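Local coordinates for hypothetical protein (Legionella pneumophila subsp. pneumophila, PDB 4JX2), which is of unknown function but is a putative secreted protein with a DUF5624 domain, crystallised as a two-chain assembly, at residues A[128-133]-A[201-206]; A[139-144]-A[195-200]; A[186-191]-A[221-226]. All coordinates share one frame; numbering follows the deposited sequence.

Contact 1: residues A[128-133]-A[201-206]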
# COMPACT_ATOMS: atom_id res chain seq x y z
N LYS A 128 24.95 16.10 -1.13
CA LYS A 128 24.93 15.00 -2.12
C LYS A 128 25.25 15.54 -3.54
O LYS A 128 26.07 14.93 -4.25
CB LYS A 128 23.61 14.22 -2.10
CG LYS A 128 23.64 13.00 -3.04
CD LYS A 128 23.94 11.71 -2.33
CE LYS A 128 25.33 11.23 -2.58
NZ LYS A 128 25.63 10.03 -1.75
N ILE A 129 24.63 16.70 -3.92
CA ILE A 129 24.87 17.36 -5.21
C ILE A 129 26.37 17.63 -5.34
O ILE A 129 26.94 17.37 -6.40
CB ILE A 129 24.01 18.64 -5.36
CG1 ILE A 129 22.49 18.30 -5.37
CG2 ILE A 129 24.38 19.43 -6.63
CD1 ILE A 129 21.58 19.41 -4.91
N LYS A 130 27.02 18.10 -4.24
CA LYS A 130 28.46 18.39 -4.21
C LYS A 130 29.26 17.09 -4.44
O LYS A 130 30.12 17.07 -5.31
CB LYS A 130 28.86 19.06 -2.89
CG LYS A 130 30.35 19.37 -2.79
CD LYS A 130 30.69 20.10 -1.52
CE LYS A 130 32.16 20.45 -1.46
NZ LYS A 130 33.00 19.32 -0.98
N GLU A 131 28.92 16.01 -3.69
CA GLU A 131 29.57 14.69 -3.78
C GLU A 131 29.54 14.15 -5.23
O GLU A 131 30.56 13.64 -5.73
CB GLU A 131 28.91 13.72 -2.81
CG GLU A 131 29.71 12.45 -2.56
CD GLU A 131 28.86 11.21 -2.35
OE1 GLU A 131 28.41 11.00 -1.20
OE2 GLU A 131 28.63 10.46 -3.33
N ASN A 132 28.40 14.33 -5.93
CA ASN A 132 28.19 13.93 -7.32
C ASN A 132 28.93 14.84 -8.33
O ASN A 132 28.82 14.62 -9.54
CB ASN A 132 26.69 13.91 -7.66
CG ASN A 132 25.85 12.98 -6.82
OD1 ASN A 132 26.33 11.96 -6.31
ND2 ASN A 132 24.58 13.32 -6.68
N GLY A 133 29.69 15.81 -7.82
CA GLY A 133 30.47 16.73 -8.63
C GLY A 133 29.66 17.73 -9.45
O GLY A 133 30.09 18.12 -10.54
N LEU A 201 34.41 26.85 6.62
CA LEU A 201 34.04 25.47 6.94
C LEU A 201 34.06 24.60 5.70
O LEU A 201 33.95 25.12 4.58
CB LEU A 201 32.60 25.41 7.53
CG LEU A 201 32.32 26.05 8.90
CD1 LEU A 201 30.82 26.12 9.12
CD2 LEU A 201 32.99 25.28 10.04
N SER A 202 34.15 23.27 5.89
CA SER A 202 34.11 22.31 4.79
C SER A 202 32.66 21.93 4.55
O SER A 202 31.85 22.02 5.48
CB SER A 202 34.93 21.07 5.12
OG SER A 202 36.23 21.40 5.57
N PHE A 203 32.30 21.48 3.35
CA PHE A 203 30.92 21.07 3.17
C PHE A 203 30.87 19.65 2.61
O PHE A 203 31.43 19.39 1.56
CB PHE A 203 30.14 22.06 2.29
CG PHE A 203 28.67 21.77 2.12
CD1 PHE A 203 27.82 21.72 3.22
CD2 PHE A 203 28.12 21.60 0.85
CE1 PHE A 203 26.45 21.47 3.06
CE2 PHE A 203 26.75 21.37 0.69
CZ PHE A 203 25.92 21.28 1.80
N ASP A 204 30.26 18.74 3.38
CA ASP A 204 30.02 17.33 3.05
C ASP A 204 29.01 16.75 4.06
O ASP A 204 28.70 17.44 5.04
CB ASP A 204 31.32 16.50 2.99
CG ASP A 204 32.23 16.62 4.18
OD1 ASP A 204 31.84 16.19 5.28
OD2 ASP A 204 33.36 17.12 4.01
N MSE A 205 28.51 15.51 3.83
CA MSE A 205 27.53 14.84 4.69
C MSE A 205 27.94 14.92 6.17
O MSE A 205 27.15 15.36 7.01
CB MSE A 205 27.34 13.36 4.29
CG MSE A 205 26.75 13.13 2.91
SE MSE A 205 24.88 13.60 2.76
CE MSE A 205 24.45 12.39 1.35
N ALA A 206 29.19 14.54 6.47
CA ALA A 206 29.79 14.48 7.79
C ALA A 206 29.92 15.86 8.45
O ALA A 206 29.53 16.01 9.61
CB ALA A 206 31.16 13.82 7.70
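The C-terminal turn of helix 119-131 meets the loop before helix 205-213 and the start of that helix, with Lys130 facing Phe203 and Lys128 facing Met205. Lys130 holds the backbone of the loop: its NZ donates a hydrogen bond to Phe203 O at 3.0 Å, meeting the oxygen almost head-on (C=O...N angle 168°). The lysine chain runs extended as far as CE and turns only at its last torsion, chi4 -82°, which carries the ammonium group onto the carbonyl. On the way Lys130 CD passes Phe203 CD2 at 3.8 Å, approaching the ring obliquely, while the two side chains run in opposite directions. Lys128 offers its aliphatic part to selenomethionine Met205, whose CE lies 3.8 Å from Lys128 CD. The Lys128 chain bends at chi2 and chi3, and its NZ reaches Glu131 OE1 in a 3.0 Å salt bridge, from above the carboxylate plane. The same NZ also pairs with Glu338 of the second subunit and probably offsets the like charges of the two carboxylates. The helix ends that meet here are a Schellman C-terminus at Gly133 and an N-cap at Asp204, whose OD1 bonds to Ser207 N.

Contact 2: residues A[139-144]-A[195-200]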
# COMPACT_ATOMS: atom_id res chain seq x y z
N SER A 139 25.38 27.71 -6.42
CA SER A 139 24.38 28.69 -6.84
C SER A 139 23.06 28.45 -6.11
O SER A 139 22.41 29.42 -5.74
CB SER A 139 24.19 28.70 -8.35
OG SER A 139 23.82 27.42 -8.83
N GLN A 140 22.70 27.19 -5.86
CA GLN A 140 21.48 26.82 -5.12
C GLN A 140 21.61 27.26 -3.66
O GLN A 140 20.64 27.79 -3.10
CB GLN A 140 21.19 25.32 -5.19
CG GLN A 140 20.71 24.80 -6.55
CD GLN A 140 19.25 25.11 -6.86
OE1 GLN A 140 18.50 25.63 -6.05
NE2 GLN A 140 18.84 24.81 -8.06
N MSE A 141 22.81 27.08 -3.05
CA MSE A 141 23.05 27.50 -1.67
C MSE A 141 23.03 29.02 -1.54
O MSE A 141 22.44 29.54 -0.58
CB MSE A 141 24.36 26.95 -1.10
CG MSE A 141 24.38 27.02 0.42
SE MSE A 141 26.07 26.59 1.23
CE MSE A 141 25.79 24.77 1.51
N GLU A 142 23.64 29.75 -2.51
CA GLU A 142 23.65 31.21 -2.50
C GLU A 142 22.19 31.75 -2.45
O GLU A 142 21.89 32.66 -1.68
CB GLU A 142 24.39 31.74 -3.72
CG GLU A 142 24.51 33.26 -3.76
CD GLU A 142 23.29 34.10 -4.15
OE1 GLU A 142 22.46 33.63 -4.97
OE2 GLU A 142 23.18 35.23 -3.63
N ASN A 143 21.31 31.16 -3.27
CA ASN A 143 19.91 31.54 -3.37
C ASN A 143 19.16 31.15 -2.10
O ASN A 143 18.38 31.95 -1.59
CB ASN A 143 19.28 30.91 -4.58
CG ASN A 143 17.85 31.27 -4.71
OD1 ASN A 143 17.51 32.40 -5.13
ND2 ASN A 143 17.00 30.34 -4.29
N LEU A 144 19.43 29.93 -1.57
CA LEU A 144 18.85 29.44 -0.33
C LEU A 144 19.20 30.41 0.82
O LEU A 144 18.29 30.82 1.55
CB LEU A 144 19.33 28.01 -0.02
CG LEU A 144 18.65 27.33 1.17
CD1 LEU A 144 17.14 27.22 0.98
CD2 LEU A 144 19.22 25.95 1.40
N ASP A 195 29.49 30.65 5.92
CA ASP A 195 30.77 30.07 6.31
C ASP A 195 31.24 29.02 5.31
O ASP A 195 32.44 28.92 5.07
CB ASP A 195 30.65 29.46 7.72
CG ASP A 195 30.57 30.49 8.84
OD1 ASP A 195 30.90 31.69 8.59
OD2 ASP A 195 30.20 30.10 9.97
N VAL A 196 30.31 28.27 4.72
CA VAL A 196 30.61 27.24 3.72
C VAL A 196 31.06 27.92 2.40
O VAL A 196 32.10 27.55 1.84
CB VAL A 196 29.39 26.28 3.51
CG1 VAL A 196 29.50 25.50 2.19
CG2 VAL A 196 29.22 25.34 4.70
N LEU A 197 30.28 28.93 1.94
CA LEU A 197 30.54 29.67 0.71
C LEU A 197 31.78 30.58 0.84
O LEU A 197 32.42 30.88 -0.17
CB LEU A 197 29.31 30.49 0.28
CG LEU A 197 28.03 29.71 -0.03
CD1 LEU A 197 26.82 30.61 0.06
CD2 LEU A 197 28.09 29.03 -1.37
N ASN A 198 32.13 30.98 2.09
CA ASN A 198 33.33 31.79 2.36
C ASN A 198 34.52 30.87 2.70
O ASN A 198 35.60 31.36 3.04
CB ASN A 198 33.08 32.80 3.48
CG ASN A 198 32.26 33.99 3.07
OD1 ASN A 198 32.60 34.72 2.14
ND2 ASN A 198 31.16 34.22 3.77
N GLU A 199 34.31 29.54 2.60
CA GLU A 199 35.30 28.48 2.82
C GLU A 199 35.93 28.51 4.25
O GLU A 199 37.06 28.06 4.43
CB GLU A 199 36.40 28.51 1.73
CG GLU A 199 35.89 28.10 0.36
CD GLU A 199 36.88 28.19 -0.77
OE1 GLU A 199 37.28 29.31 -1.14
OE2 GLU A 199 37.21 27.12 -1.34
N LYS A 200 35.17 29.01 5.24
CA LYS A 200 35.57 29.02 6.66
C LYS A 200 35.35 27.61 7.23
O LYS A 200 36.03 27.23 8.19
CB LYS A 200 34.80 30.07 7.47
CG LYS A 200 35.10 31.50 7.06
CD LYS A 200 34.31 32.50 7.91
CE LYS A 200 34.67 33.92 7.58
NZ LYS A 200 33.81 34.89 8.31
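Met141 of helix 136-155 packs against Val196 and Leu197 in the last turn of helix 175-197, a helix-to-helix contact within the mainly helical DUF5624 region. It is held by apolar packing, with no hydrogen bond between the two segments.

The selenium of Met141, a selenomethionine, is the chief point of touch. Met141 SE lies 3.7 Å from Val196 CG1 and 3.9 Å from Leu197 CG, thus reaching neighbouring residues of the facing helix. The Met141 side chain leaves the backbone extended, with CG anti to the backbone N (chi1 -162°), and bends only at chi3, -92°, which brings CE against Val196. The methyl, Met141 CE, therefore also meets Val196 CG1, at 3.8 Å, and the two side chains cross at about a right angle. Leu197 instead slides past Met141 in the opposite direction. Phe203 packs on both Met141 and Val196, and Leu123 of helix 119-131 also touches Met141, so that this side chain is enclosed by several elements of the fold.

Backbone interactions shape the end of the second helix. Beyond Leu197 the chain leaves the helix in a Schellman motif: Glu199 takes a positive phi, Glu199 N bonds to Val196 O, and Lys200 N bonds to Asp195 O at 2.7 Å. The helix thus ends directly after the two residues that carry the packing.

A looser van der Waals contact forms at Glu142. There the side chain of Glu142 leads away from helix 175-197, and it is the backbone of this residue that Leu197 approaches, Leu197 CD1 lying 4.1 Å from Glu142 CA.

Contact 3: residues A[186-191]-A[221-226]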
# COMPACT_ATOMS: atom_id res chain seq x y z
N CYS A 186 16.99 31.00 11.24
CA CYS A 186 17.49 31.79 10.11
C CYS A 186 18.93 32.21 10.33
O CYS A 186 19.77 32.05 9.44
CB CYS A 186 16.59 32.99 9.84
SG CYS A 186 14.93 32.56 9.27
N SER A 187 19.23 32.70 11.54
CA SER A 187 20.56 33.15 11.93
C SER A 187 21.58 31.99 11.87
O SER A 187 22.66 32.14 11.30
CB SER A 187 20.50 33.76 13.33
OG SER A 187 21.75 34.30 13.71
N MSE A 188 21.21 30.81 12.42
CA MSE A 188 22.07 29.64 12.43
C MSE A 188 22.35 29.14 11.01
O MSE A 188 23.51 29.08 10.61
CB MSE A 188 21.41 28.55 13.28
CG MSE A 188 22.19 27.27 13.32
SE MSE A 188 21.38 26.05 14.58
CE MSE A 188 22.89 24.89 14.89
N ALA A 189 21.29 28.80 10.24
CA ALA A 189 21.38 28.29 8.87
C ALA A 189 22.03 29.29 7.92
O ALA A 189 22.83 28.88 7.08
CB ALA A 189 19.99 27.94 8.36
N GLY A 190 21.67 30.57 8.05
CA GLY A 190 22.22 31.66 7.24
C GLY A 190 23.72 31.80 7.42
O GLY A 190 24.47 31.71 6.44
N ASN A 191 24.17 31.95 8.66
CA ASN A 191 25.60 32.09 8.94
C ASN A 191 26.38 30.80 8.68
O ASN A 191 27.57 30.87 8.35
CB ASN A 191 25.85 32.61 10.33
CG ASN A 191 25.47 34.06 10.47
OD1 ASN A 191 25.90 34.92 9.68
ND2 ASN A 191 24.70 34.37 11.49
N ILE A 221 21.92 25.20 20.34
CA ILE A 221 20.72 24.38 20.14
C ILE A 221 20.86 23.74 18.76
O ILE A 221 20.94 24.46 17.75
CB ILE A 221 19.39 25.16 20.30
CG1 ILE A 221 19.27 25.83 21.68
CG2 ILE A 221 18.19 24.23 20.03
CD1 ILE A 221 18.45 27.14 21.66
N PRO A 222 20.92 22.39 18.66
CA PRO A 222 21.03 21.77 17.32
C PRO A 222 19.92 22.20 16.37
O PRO A 222 18.80 22.44 16.82
CB PRO A 222 20.90 20.27 17.62
CG PRO A 222 21.29 20.13 19.04
CD PRO A 222 20.86 21.38 19.73
N TYR A 223 20.19 22.23 15.04
CA TYR A 223 19.14 22.49 14.06
C TYR A 223 18.15 21.32 14.07
O TYR A 223 16.98 21.51 13.72
CB TYR A 223 19.66 22.75 12.64
CG TYR A 223 18.63 23.50 11.83
CD1 TYR A 223 18.47 24.87 11.97
CD2 TYR A 223 17.75 22.81 10.99
CE1 TYR A 223 17.47 25.56 11.28
CE2 TYR A 223 16.74 23.49 10.30
CZ TYR A 223 16.60 24.86 10.45
OH TYR A 223 15.63 25.54 9.77
N ASN A 224 18.62 20.12 14.50
CA ASN A 224 17.81 18.92 14.71
C ASN A 224 16.58 19.26 15.58
O ASN A 224 15.48 18.82 15.27
CB ASN A 224 18.66 17.85 15.39
CG ASN A 224 19.68 17.09 14.56
OD1 ASN A 224 19.55 16.86 13.36
ND2 ASN A 224 20.68 16.57 15.23
N ASN A 225 16.77 20.08 16.66
CA ASN A 225 15.69 20.52 17.56
C ASN A 225 14.70 21.46 16.83
O ASN A 225 13.49 21.37 17.06
CB ASN A 225 16.26 21.20 18.78
CG ASN A 225 16.97 20.30 19.77
OD1 ASN A 225 17.76 19.41 19.42
ND2 ASN A 225 16.76 20.59 21.05
N VAL A 226 15.21 22.33 15.94
CA VAL A 226 14.38 23.23 15.15
C VAL A 226 13.51 22.37 14.23
O VAL A 226 12.32 22.65 14.09
CB VAL A 226 15.21 24.30 14.38
CG1 VAL A 226 14.39 25.03 13.33
CG2 VAL A 226 15.83 25.29 15.34
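Ile221 begins the contact with its backbone: Ile221 O lies 3.5 Å from CE and 3.6 Å from SE of Met188, a selenomethionine on helix 175-197. The same oxygen accepts a hydrogen bond from Tyr184 OH. At Pro222 the chain passes the end of Met188 more loosely, Pro222 C lying 4.3 Å from Met188 CE. Tyr223 follows, and its backbone N is 3.8 Å from Met188 CE. Its ring takes the selenium at the edge in a Met-aromatic contact: Met188 SE is 5.4 Å from the ring centroid and 90° off the ring normal, with Tyr223 CD1 the nearest ring atom at 4.1 Å. Met188 reaches this far because its chain is stretched out through all three torsions, with CG anti to the backbone N (chi1 178°). Phe212 stacks on the tyrosine ring, and Tyr223 OH is hydrogen-bonded to Ile116 O. Last comes Val226, whose CG1 lies over one face of the Tyr223 ring, 3.6 Å above the plane but displaced toward its edge. Ile221 O and Tyr223 OH thus find their partners in Tyr184 and Ile116; no hydrogen bond joins the segments, and the contact probably rests mainly on van der Waals packing of Met188 and its edge-on approach to the ring.

All three contacts lie within the DUF5624 region, on the same side of the chain's centre. Contacts 1 and 2 have centres 12 Å apart and touch directly: Phe203 CZ meets Met141 CE at 3.5 Å, so the loop of contact 1 packs onto the helix pair of contact 2, which falls within the chain span closed by contact 1. Each of the three also reaches the second subunit, contact 3 through Asn224. Contact 3 shares helix 175-197 with contact 2, the centres being 15 Å apart; its centre is about 19 Å from that of contact 1, nearest atoms about 6 Å apart. It alternates with both along the chain. Bound pentaethylene glycol, probably from the crystallisation liquor, lies about 5 Å from the side chains of Lys130 and of Leu197.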